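Local coordinates for pyridoxamine 5-phosphate-dependent dehydrase (Escherichia coli, PDB 3B8X), which removes the C3'-hydroxyl of GDP-4-keto-6-deoxy-D-mannose by a coupled transamination-deoxygenation, a step in making L-colitose for the O-antigen, at residues E34-Y39 against P253-G258; I84-S89 against L133-L138; F106-I111 against V358-Y363; Y208-C213 against N227-V232. The protein carries 1 engineered substitution. All blocks are in the same frame, centred on the assembly; numbering follows the deposited sequence.

Contact 1: E34-Y39 against P253-G258; sequences EYVKQY and PLEMSG
In this aminotransferase fold the starts of helices 34-47 and 255-286 meet, and the carboxylate of Glu255, in the first turn of the second, accepts backbone N-H groups at the start of the first. The polar part rests on that one side chain. CG of Glu255 stands anti to its backbone N (chi1 -173°) and the chain then bends at chi2 (80°), which swings both oxygens across to the neighbouring helix. OE2 accepts from Tyr35 N at 3.0 Å, and OE1 accepts from Val36 N at 3.2 Å. Both N-H groups arrive from well above the carboxylate plane. OE1 takes a further bond from Gly33 N, so three backbone N-H groups grip the carboxylate at the helix end, where the helix dipole would favour its charged form.

Side-chain packing surrounds this grip. Glu255 crosses Tyr35 at about a right angle, its CG in plane at the ring edge, 3.9 Å from Tyr35 CD1. On the flank, CG2 of Val36 sits 4.1 Å from CG of Pro253, and Met54 of strand 51-55 touches both residues.

Backbone packing is tight at Gly258. A beta carbon there would clash with Val36, and its absence lets the two helices close in. On the far side, the Leu254 and Met256 side chains pack on their counterparts in the second subunit. The nearest pair of alpha carbons is Val36 CA and Gly258 CA, 4.2 Å apart.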
loop_
_atom_site.group_PDB
_atom_site.type_symbol
_atom_site.label_atom_id
_atom_site.label_comp_id
_atom_site.label_asym_id
_atom_site.label_seq_id
_atom_site.Cartn_x
_atom_site.Cartn_y
_atom_site.Cartn_z
ATOM N N GLU B 34 2.103 -17.799 7.783
ATOM C CA GLU B 34 3.170 -18.773 7.705
ATOM C C GLU B 34 3.916 -18.895 6.388
ATOM O O GLU B 34 5.153 -18.884 6.376
ATOM C CB GLU B 34 2.614 -20.140 8.139
ATOM C CG GLU B 34 2.689 -20.351 9.639
ATOM C CD GLU B 34 3.906 -19.663 10.238
ATOM O OE1 GLU B 34 5.046 -20.043 9.881
ATOM O OE2 GLU B 34 3.723 -18.730 11.049
ATOM N N TYR B 35 3.191 -18.914 5.279
ATOM C CA TYR B 35 3.872 -18.921 3.979
ATOM C C TYR B 35 4.714 -17.653 3.781
ATOM O O TYR B 35 5.819 -17.731 3.273
ATOM C CB TYR B 35 2.894 -19.141 2.814
ATOM C CG TYR B 35 2.375 -20.561 2.712
ATOM C CD1 TYR B 35 1.036 -20.864 2.984
ATOM C CD2 TYR B 35 3.211 -21.618 2.340
ATOM C CE1 TYR B 35 0.566 -22.175 2.956
ATOM C CE2 TYR B 35 2.715 -22.933 2.239
ATOM C CZ TYR B 35 1.404 -23.202 2.574
ATOM O OH TYR B 35 0.914 -24.499 2.533
ATOM N N VAL B 36 4.193 -16.480 4.171
ATOM C CA VAL B 36 4.954 -15.252 4.025
ATOM C C VAL B 36 6.211 -15.338 4.900
ATOM O O VAL B 36 7.299 -14.960 4.496
ATOM C CB VAL B 36 4.131 -14.006 4.477
ATOM C CG1 VAL B 36 5.065 -12.784 4.651
ATOM C CG2 VAL B 36 3.004 -13.750 3.478
ATOM N N LYS B 37 6.033 -15.840 6.113
ATOM C CA LYS B 37 7.134 -15.964 7.039
ATOM C C LYS B 37 8.208 -16.848 6.423
ATOM O O LYS B 37 9.386 -16.515 6.459
ATOM C CB LYS B 37 6.643 -16.554 8.371
ATOM C CG LYS B 37 5.813 -15.627 9.233
ATOM C CD LYS B 37 6.287 -15.664 10.682
ATOM C CE LYS B 37 5.510 -16.674 11.518
ATOM N NZ LYS B 37 6.136 -18.039 11.532
ATOM N N GLN B 38 7.791 -17.996 5.907
ATOM C CA GLN B 38 8.694 -18.955 5.299
ATOM C C GLN B 38 9.410 -18.291 4.116
ATOM O O GLN B 38 10.634 -18.411 3.915
ATOM C CB GLN B 38 7.835 -20.079 4.751
ATOM C CG GLN B 38 8.537 -21.387 4.492
ATOM C CD GLN B 38 7.533 -22.483 4.164
ATOM O OE1 GLN B 38 7.591 -23.096 3.086
ATOM N NE2 GLN B 38 6.570 -22.701 5.078
ATOM N N TYR B 39 8.621 -17.645 3.271
ATOM C CA TYR B 39 9.213 -16.954 2.129
ATOM C C TYR B 39 10.296 -15.932 2.574
ATOM O O TYR B 39 11.344 -15.779 1.942
ATOM C CB TYR B 39 8.088 -16.160 1.467
ATOM C CG TYR B 39 8.547 -15.328 0.314
ATOM C CD1 TYR B 39 8.931 -15.904 -0.881
ATOM C CD2 TYR B 39 8.554 -13.951 0.404
ATOM C CE1 TYR B 39 9.330 -15.117 -1.978
ATOM C CE2 TYR B 39 8.942 -13.169 -0.673
ATOM C CZ TYR B 39 9.299 -13.748 -1.872
ATOM O OH TYR B 39 9.652 -12.926 -2.926
ATOM N N PRO B 253 1.378 -8.303 2.385
ATOM C CA PRO B 253 1.166 -9.021 1.134
ATOM C C PRO B 253 0.143 -10.082 1.489
ATOM O O PRO B 253 -0.116 -10.327 2.665
ATOM C CB PRO B 253 2.511 -9.765 0.895
ATOM C CG PRO B 253 3.193 -9.849 2.269
ATOM C CD PRO B 253 2.479 -8.878 3.194
ATOM N N LEU B 254 -0.344 -10.800 0.482
ATOM C CA LEU B 254 -1.311 -11.878 0.722
ATOM C C LEU B 254 -0.587 -13.183 1.014
ATOM O O LEU B 254 0.530 -13.392 0.540
ATOM C CB LEU B 254 -2.200 -12.059 -0.495
ATOM C CG LEU B 254 -3.157 -10.871 -0.673
ATOM C CD1 LEU B 254 -3.960 -11.038 -1.930
ATOM C CD2 LEU B 254 -4.029 -10.722 0.545
ATOM N N GLU B 255 -1.232 -14.095 1.742
ATOM C CA GLU B 255 -0.589 -15.385 1.988
ATOM C C GLU B 255 -0.255 -16.149 0.675
ATOM O O GLU B 255 0.737 -16.886 0.561
ATOM C CB GLU B 255 -1.472 -16.219 2.902
ATOM C CG GLU B 255 -0.785 -17.446 3.314
ATOM C CD GLU B 255 0.220 -17.288 4.458
ATOM O OE1 GLU B 255 0.976 -16.282 4.586
ATOM O OE2 GLU B 255 0.299 -18.250 5.239
ATOM N N MET B 256 -1.097 -15.961 -0.343
ATOM C CA MET B 256 -0.880 -16.599 -1.617
ATOM C C MET B 256 0.417 -16.112 -2.237
ATOM O O MET B 256 1.136 -16.899 -2.868
ATOM C CB MET B 256 -2.029 -16.269 -2.568
ATOM C CG MET B 256 -3.206 -17.207 -2.407
ATOM S SD MET B 256 -4.384 -16.507 -3.549
ATOM C CE MET B 256 -5.879 -17.426 -3.260
ATOM N N SER B 257 0.685 -14.815 -2.104
ATOM C CA SER B 257 1.896 -14.276 -2.698
ATOM C C SER B 257 3.147 -14.910 -2.094
ATOM O O SER B 257 4.128 -15.147 -2.781
ATOM C CB SER B 257 1.957 -12.774 -2.603
ATOM O OG SER B 257 1.040 -12.219 -3.530
ATOM N N GLY B 258 3.119 -15.141 -0.795
ATOM C CA GLY B 258 4.249 -15.748 -0.101
ATOM C C GLY B 258 4.391 -17.214 -0.564
ATOM O O GLY B 258 5.484 -17.677 -0.822
#

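Contact 2: I84-S89 against L133-L138; sequences IVPAVS and LTVNLL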
loop_
_atom_site.group_PDB
_atom_site.type_symbol
_atom_site.label_atom_id
_atom_site.label_comp_id
_atom_site.label_asym_id
_atom_site.label_seq_id
_atom_site.Cartn_x
_atom_site.Cartn_y
_atom_site.Cartn_z
ATOM N N ILE B 84 20.518 11.910 -2.315
ATOM C CA ILE B 84 20.891 11.968 -3.735
ATOM C C ILE B 84 20.322 10.698 -4.401
ATOM O O ILE B 84 20.344 9.613 -3.821
ATOM C CB ILE B 84 22.445 11.854 -3.869
ATOM C CG1 ILE B 84 23.139 13.146 -3.431
ATOM C CG2 ILE B 84 22.872 11.436 -5.276
ATOM C CD1 ILE B 84 24.625 12.950 -3.207
ATOM N N VAL B 85 19.783 10.842 -5.603
ATOM C CA VAL B 85 19.243 9.713 -6.357
ATOM C C VAL B 85 19.646 9.975 -7.814
ATOM O O VAL B 85 19.812 11.153 -8.202
ATOM C CB VAL B 85 17.694 9.770 -6.403
ATOM C CG1 VAL B 85 17.112 9.400 -5.069
ATOM C CG2 VAL B 85 17.231 11.148 -6.830
ATOM N N PRO B 86 19.725 8.914 -8.623
ATOM C CA PRO B 86 19.985 9.075 -10.069
ATOM C C PRO B 86 18.742 9.674 -10.728
ATOM O O PRO B 86 17.642 9.669 -10.164
ATOM C CB PRO B 86 20.196 7.633 -10.551
ATOM C CG PRO B 86 19.361 6.814 -9.599
ATOM C CD PRO B 86 19.585 7.495 -8.248
ATOM N N ALA B 87 18.941 10.225 -11.912
ATOM C CA ALA B 87 17.943 10.933 -12.690
ATOM C C ALA B 87 16.961 10.003 -13.364
ATOM O O ALA B 87 15.967 10.462 -13.894
ATOM C CB ALA B 87 18.632 11.810 -13.760
ATOM N N VAL B 88 17.301 8.722 -13.471
ATOM C CA VAL B 88 16.418 7.827 -14.201
ATOM C C VAL B 88 16.173 6.653 -13.327
ATOM O O VAL B 88 17.114 6.059 -12.799
ATOM C CB VAL B 88 17.084 7.229 -15.473
ATOM C CG1 VAL B 88 16.120 6.173 -16.183
ATOM C CG2 VAL B 88 17.545 8.366 -16.424
ATOM N N SER B 89 14.897 6.322 -13.152
ATOM C CA SER B 89 14.573 5.127 -12.381
ATOM C C SER B 89 13.078 4.930 -12.450
ATOM O O SER B 89 12.493 5.150 -13.493
ATOM C CB SER B 89 15.114 5.175 -10.949
ATOM O OG SER B 89 14.288 5.964 -10.118
ATOM N N LEU B 133 20.413 7.082 -2.373
ATOM C CA LEU B 133 19.474 6.040 -2.792
ATOM C C LEU B 133 19.879 5.579 -4.213
ATOM O O LEU B 133 19.533 6.186 -5.224
ATOM C CB LEU B 133 18.033 6.560 -2.778
ATOM C CG LEU B 133 17.015 5.581 -3.367
ATOM C CD1 LEU B 133 17.107 4.218 -2.667
ATOM C CD2 LEU B 133 15.612 6.113 -3.313
ATOM N N THR B 134 20.680 4.528 -4.251
ATOM C CA THR B 134 21.179 3.960 -5.487
ATOM C C THR B 134 20.034 3.164 -6.074
ATOM O O THR B 134 19.109 2.772 -5.363
ATOM C CB THR B 134 22.438 3.025 -5.283
ATOM O OG1 THR B 134 22.154 1.847 -4.481
ATOM C CG2 THR B 134 23.587 3.820 -4.660
ATOM N N VAL B 135 20.083 2.968 -7.378
ATOM C CA VAL B 135 19.070 2.177 -8.066
ATOM C C VAL B 135 19.841 1.357 -9.098
ATOM O O VAL B 135 20.587 1.930 -9.881
ATOM C CB VAL B 135 18.092 3.080 -8.851
ATOM C CG1 VAL B 135 17.127 2.220 -9.697
ATOM C CG2 VAL B 135 17.336 4.016 -7.906
ATOM N N ASN B 136 19.722 0.028 -9.040
ATOM C CA ASN B 136 20.423 -0.861 -9.979
ATOM C C ASN B 136 19.511 -1.033 -11.179
ATOM O O ASN B 136 18.527 -1.786 -11.137
ATOM C CB ASN B 136 20.763 -2.215 -9.328
ATOM C CG ASN B 136 21.634 -2.046 -8.101
ATOM O OD1 ASN B 136 22.702 -1.395 -8.172
ATOM N ND2 ASN B 136 21.137 -2.522 -6.948
ATOM N N LEU B 137 19.794 -0.268 -12.231
ATOM C CA LEU B 137 18.914 -0.215 -13.374
ATOM C C LEU B 137 18.949 -1.390 -14.328
ATOM O O LEU B 137 20.002 -1.812 -14.812
ATOM C CB LEU B 137 19.035 1.119 -14.131
ATOM C CG LEU B 137 17.714 1.652 -14.712
ATOM C CD1 LEU B 137 16.875 2.351 -13.631
ATOM C CD2 LEU B 137 17.982 2.628 -15.866
ATOM N N LEU B 138 17.753 -1.868 -14.617
ATOM C CA LEU B 138 17.522 -2.890 -15.619
ATOM C C LEU B 138 18.299 -4.162 -15.376
ATOM O O LEU B 138 18.570 -4.916 -16.317
ATOM C CB LEU B 138 17.901 -2.342 -16.994
ATOM C CG LEU B 138 16.767 -2.334 -18.003
ATOM C CD1 LEU B 138 15.545 -1.642 -17.411
ATOM C CD2 LEU B 138 17.251 -1.677 -19.300
#
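Val135 fills the middle of this contact, its two methyls spread between Pro86 and Ser89. CG2 lies 3.8 Å from Pro86 CG, the proline ring crossing the valine at about a right angle, while CG1 meets Ser89 CB at 3.8 Å. On one side Val85 and Leu133 run side by side and point the same way, with Val85 CG1 against Leu133 CB at 3.8 Å. On the other, past the strand ends, Leu137 inserts its two branches by Val88 and Ser89: CD2 meets Val88 CG1 at 4.0 Å, and CD1 rests by the Val88 carbonyl and the Ser89 backbone.

The polar edge is a single parallel-strand bond, Leu133 N to Ile84 O at 2.9 Å, arriving nearly along the C=O axis. The next rung is missing because Pro86 has no N-H. Its CD instead lies 3.3 Å from Leu133 O, a buried carbonyl oxygen left without a hydrogen-bond partner.

Strands 82-86 and 129-135 are parallel neighbours in the large mixed sheet of the aminotransferase fold, and the Val135 side chain comes within about 4 Å of the bound cofactor-sugar adduct. Strands 103-107 and 157-161 continue the sheet to either side, and helix 91-99 packs on Val85, Ser89 and Leu133.

Contact 3: F106-I111 against V358-Y363; sequences FVDIDI and VDNAEY
OD1 and OD2 of Asp108 are each gripped by one backbone N-H from the first turn of helix 359-367. OD2 accepts from Asn360 N at 2.8 Å and OD1 accepts from Ala361 N at 2.8 Å, both through syn lone pairs. The carboxylate thus faces the helix start as a two-pronged acceptor. Val358, at the N-cap position, brings its CA to 3.3 Å from Asp108 CG, and its CG1 packs over the Asp108 backbone.

A third bond, again donated from the helix, comes from the Asn360 side chain. This side chain lies across Asp108 at about a right angle, its amide plane 31° from the carboxylate, and ND2 donates to Ile109 O at 2.8 Å. The bond lies close to both the amide plane and the carbonyl plane. Asn360 therefore joins the loop through both its backbone N and its side chain.

Apolar groups finish the contact. Ile109 CG1 approaches Ala361 CB at 4.3 Å, and Ile111, its CG1 anti to the backbone N (chi1 -156°), reaches CD1 to 3.4 Å from Asn360 O. Tyr363 lies loosely beside the same methyl, with its hydroxyl bonded to Ile310 O.

The loop leaving strand 103-107 is thereby joined to the N terminus of helix 359-367. An aspartate here meets the positive end of the helix dipole, which would favour its charged form and lower its pKa.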
loop_
_atom_site.group_PDB
_atom_site.type_symbol
_atom_site.label_atom_id
_atom_site.label_comp_id
_atom_site.label_asym_id
_atom_site.label_seq_id
_atom_site.Cartn_x
_atom_site.Cartn_y
_atom_site.Cartn_z
ATOM N N PHE B 106 19.225 15.473 -7.415
ATOM C CA PHE B 106 19.334 14.645 -8.599
ATOM C C PHE B 106 20.706 14.669 -9.223
ATOM O O PHE B 106 21.321 15.716 -9.351
ATOM C CB PHE B 106 18.292 15.026 -9.638
ATOM C CG PHE B 106 16.887 14.703 -9.229
ATOM C CD1 PHE B 106 16.109 15.640 -8.562
ATOM C CD2 PHE B 106 16.327 13.468 -9.528
ATOM C CE1 PHE B 106 14.806 15.327 -8.145
ATOM C CE2 PHE B 106 14.985 13.186 -9.201
ATOM C CZ PHE B 106 14.239 14.121 -8.491
ATOM N N VAL B 107 21.140 13.496 -9.659
ATOM C CA VAL B 107 22.425 13.336 -10.338
ATOM C C VAL B 107 22.246 12.551 -11.643
ATOM O O VAL B 107 21.468 11.605 -11.673
ATOM C CB VAL B 107 23.378 12.566 -9.444
ATOM C CG1 VAL B 107 24.710 12.317 -10.138
ATOM C CG2 VAL B 107 23.594 13.341 -8.143
ATOM N N ASP B 108 22.944 12.961 -12.704
ATOM C CA ASP B 108 22.900 12.299 -14.016
ATOM C C ASP B 108 23.387 10.864 -13.939
ATOM O O ASP B 108 24.137 10.428 -13.055
ATOM C CB ASP B 108 23.857 12.995 -15.006
ATOM C CG ASP B 108 23.340 13.021 -16.456
ATOM O OD1 ASP B 108 22.249 12.491 -16.763
ATOM O OD2 ASP B 108 24.031 13.597 -17.326
ATOM N N ILE B 109 22.990 10.131 -14.965
ATOM C CA ILE B 109 23.347 8.743 -15.078
ATOM C C ILE B 109 24.478 8.655 -16.074
ATOM O O ILE B 109 24.808 9.629 -16.789
ATOM C CB ILE B 109 22.175 7.951 -15.676
ATOM C CG1 ILE B 109 21.700 8.629 -16.961
ATOM C CG2 ILE B 109 21.034 7.874 -14.676
ATOM C CD1 ILE B 109 21.425 7.657 -18.156
ATOM N N ASP B 110 25.089 7.481 -16.064
ATOM C CA ASP B 110 26.142 7.138 -16.988
ATOM C C ASP B 110 25.357 6.537 -18.161
ATOM O O ASP B 110 24.544 5.662 -17.936
ATOM C CB ASP B 110 27.047 6.109 -16.333
ATOM C CG ASP B 110 28.120 5.632 -17.268
ATOM O OD1 ASP B 110 27.747 5.154 -18.335
ATOM O OD2 ASP B 110 29.324 5.720 -16.967
ATOM N N ILE B 111 25.530 7.079 -19.371
ATOM C CA ILE B 111 24.763 6.644 -20.546
ATOM C C ILE B 111 25.117 5.219 -20.955
ATOM O O ILE B 111 24.374 4.578 -21.707
ATOM C CB ILE B 111 24.986 7.609 -21.758
ATOM C CG1 ILE B 111 23.833 7.548 -22.740
ATOM C CG2 ILE B 111 26.347 7.346 -22.362
ATOM C CD1 ILE B 111 22.563 8.150 -22.187
ATOM N N VAL B 358 21.763 17.095 -16.122
ATOM C CA VAL B 358 21.419 15.722 -16.412
ATOM C C VAL B 358 21.303 15.585 -17.916
ATOM O O VAL B 358 20.299 15.128 -18.450
ATOM C CB VAL B 358 20.108 15.338 -15.716
ATOM C CG1 VAL B 358 20.374 15.253 -14.200
ATOM C CG2 VAL B 358 19.016 16.379 -16.063
ATOM N N ASP B 359 22.330 16.030 -18.621
ATOM C CA ASP B 359 22.304 15.917 -20.086
ATOM C C ASP B 359 22.178 14.475 -20.585
ATOM O O ASP B 359 21.524 14.194 -21.581
ATOM C CB ASP B 359 23.597 16.497 -20.650
ATOM C CG ASP B 359 23.688 18.019 -20.499
ATOM O OD1 ASP B 359 22.750 18.684 -20.000
ATOM O OD2 ASP B 359 24.727 18.568 -20.905
ATOM N N ASN B 360 22.858 13.563 -19.914
ATOM C CA ASN B 360 22.805 12.181 -20.335
ATOM C C ASN B 360 21.406 11.651 -20.167
ATOM O O ASN B 360 20.928 10.936 -21.026
ATOM C CB ASN B 360 23.710 11.330 -19.474
ATOM C CG ASN B 360 25.149 11.489 -19.821
ATOM O OD1 ASN B 360 25.496 11.972 -20.887
ATOM N ND2 ASN B 360 26.009 11.065 -18.930
ATOM N N ALA B 361 20.787 11.955 -19.032
ATOM C CA ALA B 361 19.426 11.511 -18.729
ATOM C C ALA B 361 18.515 12.101 -19.807
ATOM O O ALA B 361 17.605 11.429 -20.303
ATOM C CB ALA B 361 19.004 11.984 -17.311
ATOM N N GLU B 362 18.799 13.333 -20.224
ATOM C CA GLU B 362 18.012 13.950 -21.284
ATOM C C GLU B 362 18.195 13.228 -22.610
ATOM O O GLU B 362 17.227 12.986 -23.345
ATOM C CB GLU B 362 18.413 15.402 -21.489
ATOM C CG GLU B 362 17.753 16.328 -20.525
ATOM C CD GLU B 362 18.467 17.663 -20.377
ATOM O OE1 GLU B 362 19.309 18.043 -21.220
ATOM O OE2 GLU B 362 18.164 18.358 -19.390
ATOM N N TYR B 363 19.440 12.910 -22.939
ATOM C CA TYR B 363 19.705 12.235 -24.204
ATOM C C TYR B 363 19.007 10.861 -24.214
ATOM O O TYR B 363 18.464 10.416 -25.230
ATOM C CB TYR B 363 21.212 12.085 -24.443
ATOM C CG TYR B 363 21.516 11.479 -25.786
ATOM C CD1 TYR B 363 21.652 12.286 -26.901
ATOM C CD2 TYR B 363 21.545 10.101 -25.970
ATOM C CE1 TYR B 363 21.894 11.756 -28.153
ATOM C CE2 TYR B 363 21.773 9.546 -27.263
ATOM C CZ TYR B 363 22.009 10.398 -28.333
ATOM O OH TYR B 363 22.199 9.930 -29.621
#

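Contact 4: Y208-C213 against N227-V232; sequences YHILLC and NKVTGV
Helix 205-214 meets the tight turn between strands 226-227 and 231-232 through one polar side chain and a small apolar patch. Tyr208 leads in from the side away from the turn, one face of its ring covered by Leu212 CD1 and the ring stacked on Tyr51.

His209 carries the contact. Its CG stands anti to the carbonyl carbon (chi1 -69°), which aims ND1 at the turn, where it accepts from Lys228 N at 3.0 Å. The bond is nearly straight (171°), and the donor lies close to the ring plane at the imidazole edge. Asn227 CB sits 3.6 Å from the same ND1, and the first carbons of the Lys228 side chain pass alongside it before the chain leads off. The backbone of His209 also supports Val229, whose CG2 rests 3.8 Å from His209 C. Ile210 adds a looser touch, its CG1 4.3 Å from Val229 CG2, and packs in turn against Ala68 and Thr72. Leu211 turns to helix 58-68 and strand 51-55, placing the helix between the turn and the large sheet.

The turn holds its own shape as an Asx turn. Asn227 OD1 accepts from both Val229 N and Thr230 N, each at 2.6 Å, while Asn227 ND2 donates to Thr230 OG1 at 2.9 Å.

As ND1 accepts an N-H it carries no proton itself, consistent with a neutral His209 protonated on NE2; the straight bond also sets the ring's rotation.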
loop_
_atom_site.group_PDB
_atom_site.type_symbol
_atom_site.label_atom_id
_atom_site.label_comp_id
_atom_site.label_asym_id
_atom_site.label_seq_id
_atom_site.Cartn_x
_atom_site.Cartn_y
_atom_site.Cartn_z
ATOM N N TYR B 208 14.638 -3.904 10.932
ATOM C CA TYR B 208 13.796 -5.098 10.768
ATOM C C TYR B 208 12.536 -4.995 11.637
ATOM O O TYR B 208 11.406 -5.066 11.174
ATOM C CB TYR B 208 14.587 -6.310 11.243
ATOM C CG TYR B 208 13.800 -7.590 11.152
ATOM C CD1 TYR B 208 13.027 -7.861 10.023
ATOM C CD2 TYR B 208 13.807 -8.536 12.176
ATOM C CE1 TYR B 208 12.276 -9.031 9.887
ATOM C CE2 TYR B 208 13.028 -9.713 12.065
ATOM C CZ TYR B 208 12.297 -9.965 10.911
ATOM O OH TYR B 208 11.575 -11.124 10.747
ATOM N N HIS B 209 12.711 -4.774 12.927
ATOM C CA HIS B 209 11.546 -4.613 13.775
ATOM C C HIS B 209 10.705 -3.397 13.379
ATOM O O HIS B 209 9.474 -3.481 13.371
ATOM C CB HIS B 209 11.990 -4.567 15.255
ATOM C CG HIS B 209 12.516 -5.887 15.734
ATOM N ND1 HIS B 209 13.136 -6.062 16.959
ATOM C CD2 HIS B 209 12.519 -7.099 15.130
ATOM C CE1 HIS B 209 13.477 -7.333 17.089
ATOM N NE2 HIS B 209 13.124 -7.980 15.989
ATOM N N ILE B 210 11.343 -2.284 13.008
ATOM C CA ILE B 210 10.559 -1.104 12.635
ATOM C C ILE B 210 9.724 -1.457 11.420
ATOM O O ILE B 210 8.563 -1.063 11.292
ATOM C CB ILE B 210 11.435 0.109 12.269
ATOM C CG1 ILE B 210 12.044 0.765 13.531
ATOM C CG2 ILE B 210 10.593 1.137 11.568
ATOM C CD1 ILE B 210 13.323 1.662 13.298
ATOM N N LEU B 211 10.317 -2.222 10.535
ATOM C CA LEU B 211 9.610 -2.612 9.313
ATOM C C LEU B 211 8.395 -3.471 9.662
ATOM O O LEU B 211 7.297 -3.260 9.137
ATOM C CB LEU B 211 10.529 -3.356 8.325
ATOM C CG LEU B 211 11.596 -2.410 7.734
ATOM C CD1 LEU B 211 12.757 -3.154 7.081
ATOM C CD2 LEU B 211 10.981 -1.419 6.698
ATOM N N LEU B 212 8.590 -4.433 10.560
ATOM C CA LEU B 212 7.504 -5.333 10.961
ATOM C C LEU B 212 6.330 -4.591 11.572
ATOM O O LEU B 212 5.167 -5.003 11.422
ATOM C CB LEU B 212 7.996 -6.359 11.960
ATOM C CG LEU B 212 9.012 -7.370 11.406
ATOM C CD1 LEU B 212 9.519 -8.170 12.584
ATOM C CD2 LEU B 212 8.366 -8.269 10.375
ATOM N N CYS B 213 6.637 -3.508 12.276
ATOM C CA CYS B 213 5.592 -2.685 12.886
ATOM C C CYS B 213 4.831 -1.820 11.873
ATOM O O CYS B 213 3.604 -1.780 11.866
ATOM C CB CYS B 213 6.260 -1.775 13.929
ATOM S SG CYS B 213 5.167 -0.559 14.750
ATOM N N ASN B 227 11.712 -6.563 21.614
ATOM C CA ASN B 227 11.913 -6.048 20.258
ATOM C C ASN B 227 12.467 -4.659 20.384
ATOM O O ASN B 227 12.318 -4.026 21.417
ATOM C CB ASN B 227 10.578 -5.990 19.498
ATOM C CG ASN B 227 9.624 -5.006 20.111
ATOM O OD1 ASN B 227 9.744 -3.790 19.909
ATOM N ND2 ASN B 227 8.775 -5.510 21.005
ATOM N N LYS B 228 13.081 -4.172 19.318
ATOM C CA LYS B 228 13.686 -2.844 19.347
ATOM C C LYS B 228 12.724 -1.688 19.321
ATOM O O LYS B 228 13.152 -0.525 19.395
ATOM C CB LYS B 228 14.600 -2.717 18.127
ATOM C CG LYS B 228 15.899 -3.541 18.200
ATOM C CD LYS B 228 15.889 -4.624 19.267
ATOM C CE LYS B 228 17.310 -5.105 19.560
ATOM N NZ LYS B 228 17.765 -4.752 20.938
ATOM N N VAL B 229 11.440 -1.961 19.141
ATOM C CA VAL B 229 10.538 -0.831 19.000
ATOM C C VAL B 229 9.927 -0.473 20.320
ATOM O O VAL B 229 9.827 0.699 20.673
ATOM C CB VAL B 229 9.353 -1.076 17.954
ATOM C CG1 VAL B 229 8.491 0.173 17.855
ATOM C CG2 VAL B 229 9.935 -1.446 16.553
ATOM N N THR B 230 9.444 -1.482 21.023
ATOM C CA THR B 230 8.780 -1.194 22.277
ATOM C C THR B 230 9.566 -1.824 23.419
ATOM O O THR B 230 9.180 -1.725 24.583
ATOM C CB THR B 230 7.374 -1.792 22.275
ATOM O OG1 THR B 230 7.507 -3.215 22.349
ATOM C CG2 THR B 230 6.627 -1.398 20.987
ATOM N N GLY B 231 10.700 -2.434 23.089
ATOM C CA GLY B 231 11.536 -2.980 24.130
ATOM C C GLY B 231 10.994 -4.297 24.608
ATOM O O GLY B 231 11.490 -5.362 24.218
ATOM N N VAL B 232 9.990 -4.241 25.475
ATOM C CA VAL B 232 9.414 -5.487 25.967
ATOM C C VAL B 232 7.902 -5.495 25.933
ATOM O O VAL B 232 7.275 -4.619 26.519
ATOM C CB VAL B 232 9.941 -5.871 27.372
ATOM C CG1 VAL B 232 9.278 -7.189 27.839
ATOM C CG2 VAL B 232 11.447 -6.048 27.309
#

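In the fold
From the N terminus, helix 34-47 opens contact 1, whose loop closes only at the start of helix 255-286. Contacts 2 and 4 both lie within that span and follow one another in series. Contact 2 joins parallel strands of the large sheet, and contact 4 ties helix 205-214 to a two-stranded hairpin. Contact 3 opens inside the loops of contacts 1 and 2 and closes near the C-terminal end, so it crosses both and encloses contact 4. Contacts 2 and 3 touch through neighbouring strands 82-86 and 103-107, and Ala87 CB packs on Ala361 CB at 3.6 Å. Contacts 1 and 3 lie on opposite sides of the chain's centre, their centres about 39 Å apart.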